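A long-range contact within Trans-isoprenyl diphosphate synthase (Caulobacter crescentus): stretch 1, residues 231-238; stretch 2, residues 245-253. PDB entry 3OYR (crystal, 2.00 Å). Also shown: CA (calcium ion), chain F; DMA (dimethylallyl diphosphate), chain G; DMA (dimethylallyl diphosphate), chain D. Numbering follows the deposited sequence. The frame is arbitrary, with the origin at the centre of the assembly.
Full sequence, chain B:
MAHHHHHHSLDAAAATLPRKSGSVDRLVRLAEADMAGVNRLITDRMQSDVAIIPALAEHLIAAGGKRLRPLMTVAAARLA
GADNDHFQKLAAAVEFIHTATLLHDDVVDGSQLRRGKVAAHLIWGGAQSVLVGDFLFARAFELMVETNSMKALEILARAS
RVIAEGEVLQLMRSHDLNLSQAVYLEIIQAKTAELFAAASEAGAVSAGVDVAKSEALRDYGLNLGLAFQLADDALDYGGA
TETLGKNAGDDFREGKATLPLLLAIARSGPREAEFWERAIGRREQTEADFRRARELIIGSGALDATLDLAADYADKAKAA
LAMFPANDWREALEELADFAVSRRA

Stretch 1, residues 231-238: ADDALDYG
Stretch 2, residues 245-253: GKNAGDDFR

Residues 231-238 are the last part of a longer helix; residues 245-253 approach it as a loop that turns into a new helix at Asp 250. The register is set where the CA atoms of Asp 236 and Ala 248 lie 4.8 Å apart. Gly 245 leaves the preceding helix with positive phi (79/2), Lys 246 is extended (-143/158), and a type II turn runs from Asn 247 to Asp 250. Gly 249, at 94/3, is the N-cap; a CB there would jam against the preceding carbonyl and clash with Arg 253 NH2.

Asp 236 organises the contact. Its carbonyl O accepts from Gly 249 N at 2.9 Å, tying the turn to the helix backbone. Its side chain (chi1 t, chi2 66°) reaches the start of the second helix, where free amides need acceptors: OD2 accepts from Asp 251 N at 2.9 Å, and also from water 6 at 2.6 Å, which in turn accepts from Phe 252 N at 2.9 Å. One carboxylate oxygen thus serves two amides, one directly and one through water.

Asp 236 OD2 and Asp 251 OD2 stand 3.2 Å apart, two acceptors with like charge, and donors surround them. Water 2 donates to Asp 233 O (2.7 Å) and Asp 251 OD2 (2.8 Å). Water 4 lies 2.9 Å from Asp 236 OD1 and 2.8 Å from Asp 251 OD1, while binding calcium at 2.4 Å.

Asp 232 (t) splits its duties: OD1 binds calcium at 2.3 Å, and OD2 forms a salt bridge with Lys 246 NZ at 2.8 Å. The lysine, p then t throughout, also donates from NZ to diphosphate O1B of DMA (chain G) at 3.0 Å.

Beyond this polar centre, Tyr 237 (m) packs CE1 3.9 Å from CB of Phe 252 (t).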

# COMPACT_ATOMS: atom_id res chain seq x y z
N ALA B 231 14.24 -0.37 -21.17
CA ALA B 231 13.67 0.48 -22.22
C ALA B 231 13.04 1.74 -21.63
O ALA B 231 13.21 2.82 -22.19
CB ALA B 231 12.66 -0.27 -23.06
N ASP B 232 12.35 1.62 -20.50
CA ASP B 232 11.78 2.78 -19.81
C ASP B 232 12.85 3.77 -19.38
O ASP B 232 12.68 4.99 -19.55
CB ASP B 232 10.95 2.36 -18.59
CG ASP B 232 10.24 3.54 -17.95
OD1 ASP B 232 10.79 4.12 -16.98
OD2 ASP B 232 9.16 3.91 -18.47
N ASP B 233 13.95 3.26 -18.83
CA ASP B 233 15.07 4.09 -18.44
C ASP B 233 15.72 4.81 -19.64
O ASP B 233 16.06 5.99 -19.54
CB ASP B 233 16.09 3.29 -17.63
CG ASP B 233 15.59 2.97 -16.21
OD1 ASP B 233 14.51 3.45 -15.80
OD2 ASP B 233 16.29 2.23 -15.49
N ALA B 234 15.86 4.11 -20.76
CA ALA B 234 16.35 4.71 -22.00
C ALA B 234 15.38 5.76 -22.54
O ALA B 234 15.81 6.83 -22.99
CB ALA B 234 16.63 3.65 -23.07
N LEU B 235 14.08 5.45 -22.52
CA LEU B 235 13.03 6.40 -22.91
C LEU B 235 13.01 7.68 -22.08
O LEU B 235 12.59 8.73 -22.56
CB LEU B 235 11.64 5.73 -22.90
CG LEU B 235 11.30 4.88 -24.12
CD1 LEU B 235 9.99 4.15 -23.93
CD2 LEU B 235 11.26 5.73 -25.40
N ASP B 236 13.49 7.62 -20.85
CA ASP B 236 13.54 8.80 -20.01
C ASP B 236 14.46 9.89 -20.58
O ASP B 236 14.21 11.08 -20.42
CB ASP B 236 13.96 8.46 -18.59
CG ASP B 236 13.35 9.41 -17.56
OD1 ASP B 236 12.11 9.40 -17.39
OD2 ASP B 236 14.10 10.16 -16.91
N TYR B 237 15.52 9.46 -21.26
CA TYR B 237 16.41 10.40 -21.93
C TYR B 237 15.99 10.63 -23.37
O TYR B 237 15.90 11.78 -23.80
CB TYR B 237 17.86 9.92 -21.82
CG TYR B 237 18.41 10.08 -20.42
CD1 TYR B 237 18.93 11.30 -19.99
CD2 TYR B 237 18.37 9.02 -19.50
CE1 TYR B 237 19.42 11.47 -18.71
CE2 TYR B 237 18.87 9.18 -18.21
CZ TYR B 237 19.39 10.42 -17.83
OH TYR B 237 19.89 10.63 -16.57
N GLY B 238 15.68 9.56 -24.10
CA GLY B 238 15.44 9.62 -25.53
C GLY B 238 14.01 9.82 -26.03
O GLY B 238 13.80 10.03 -27.23
N GLY B 245 3.74 10.51 -22.10
CA GLY B 245 2.68 10.86 -21.14
C GLY B 245 3.23 11.29 -19.79
O GLY B 245 2.47 11.58 -18.86
N LYS B 246 4.55 11.32 -19.68
CA LYS B 246 5.23 11.76 -18.48
C LYS B 246 6.47 12.52 -18.94
O LYS B 246 6.91 12.34 -20.07
CB LYS B 246 5.60 10.55 -17.60
CG LYS B 246 6.45 9.49 -18.30
CD LYS B 246 6.46 8.15 -17.55
CE LYS B 246 7.57 7.26 -18.03
NZ LYS B 246 7.31 5.81 -17.71
N ASN B 247 7.02 13.38 -18.08
CA ASN B 247 8.18 14.20 -18.43
C ASN B 247 9.46 13.42 -18.67
O ASN B 247 9.97 12.74 -17.76
CB ASN B 247 8.40 15.30 -17.38
CG ASN B 247 7.26 16.30 -17.34
OD1 ASN B 247 6.72 16.64 -16.28
ND2 ASN B 247 6.84 16.74 -18.51
N ALA B 248 9.98 13.51 -19.89
CA ALA B 248 11.34 13.10 -20.20
C ALA B 248 12.29 13.87 -19.30
O ALA B 248 12.11 15.07 -19.12
CB ALA B 248 11.67 13.38 -21.68
N GLY B 249 13.26 13.18 -18.71
CA GLY B 249 14.23 13.85 -17.84
C GLY B 249 13.92 13.86 -16.35
O GLY B 249 14.68 14.45 -15.56
N ASP B 250 12.83 13.21 -15.94
CA ASP B 250 12.52 13.05 -14.51
C ASP B 250 13.68 12.43 -13.72
O ASP B 250 14.02 12.97 -12.67
CB ASP B 250 11.23 12.25 -14.27
CG ASP B 250 9.97 13.13 -14.30
OD1 ASP B 250 10.11 14.37 -14.43
OD2 ASP B 250 8.85 12.58 -14.20
N ASP B 251 14.30 11.35 -14.22
CA ASP B 251 15.43 10.70 -13.54
C ASP B 251 16.58 11.68 -13.37
O ASP B 251 17.08 11.86 -12.25
CB ASP B 251 15.94 9.45 -14.28
CG ASP B 251 14.89 8.33 -14.41
OD1 ASP B 251 13.95 8.23 -13.58
OD2 ASP B 251 15.02 7.53 -15.36
N PHE B 252 16.97 12.34 -14.46
CA PHE B 252 18.05 13.31 -14.44
C PHE B 252 17.77 14.46 -13.46
O PHE B 252 18.61 14.77 -12.62
CB PHE B 252 18.38 13.86 -15.84
CG PHE B 252 19.56 14.81 -15.84
CD1 PHE B 252 20.86 14.32 -15.71
CD2 PHE B 252 19.36 16.18 -15.92
CE1 PHE B 252 21.95 15.19 -15.67
CE2 PHE B 252 20.45 17.06 -15.89
CZ PHE B 252 21.75 16.56 -15.77
N ARG B 253 16.59 15.06 -13.56
CA ARG B 253 16.21 16.14 -12.64
C ARG B 253 16.01 15.71 -11.17
O ARG B 253 16.14 16.54 -10.27
CB ARG B 253 15.01 16.92 -13.19
CG ARG B 253 15.40 17.97 -14.23
CD ARG B 253 14.21 18.74 -14.81
NE ARG B 253 13.70 18.12 -16.03
CZ ARG B 253 12.66 17.29 -16.08
NH1 ARG B 253 12.01 16.95 -14.98
NH2 ARG B 253 12.28 16.78 -17.24
CA CA F . 11.07 6.01 -15.76
C1 DMA G . 9.44 2.74 -10.99
O1 DMA G . 9.96 3.16 -12.25
C2 DMA G . 8.01 3.10 -10.78
C3 DMA G . 7.12 2.26 -10.22
C4 DMA G . 7.46 0.89 -9.75
C5 DMA G . 5.72 2.75 -10.07
PA DMA G . 10.10 4.70 -12.75
O1A DMA G . 11.17 4.64 -13.80
O2A DMA G . 10.19 5.69 -11.62
O3A DMA G . 8.66 4.84 -13.49
PB DMA G . 8.04 6.17 -14.15
O1B DMA G . 6.81 5.55 -14.76
O2B DMA G . 9.08 6.68 -15.11
O3B DMA G . 7.79 7.16 -13.03
C1 DMA D . 5.07 2.77 -15.44
O1 DMA D . 4.45 1.62 -16.05
C2 DMA D . 5.80 1.99 -14.41
C3 DMA D . 7.06 1.58 -14.58
C4 DMA D . 7.89 1.98 -15.77
C5 DMA D . 7.64 0.72 -13.50
PA DMA D . 3.84 1.52 -17.53
O1A DMA D . 3.33 0.13 -17.81
O2A DMA D . 4.86 2.06 -18.49
O3A DMA D . 2.64 2.59 -17.31
PB DMA D . 1.11 2.55 -17.87
O1B DMA D . 0.35 1.62 -16.94
O2B DMA D . 0.81 4.02 -17.63
O3B DMA D . 1.11 2.11 -19.31
O HOH W 1 10.93 7.19 -17.83
O HOH W 2 17.02 6.70 -17.07
O HOH W 3 13.39 5.69 -15.93
O HOH W 4 11.48 8.19 -14.81
O HOH W 5 9.54 10.23 -16.67
O HOH W 6 16.38 11.47 -17.11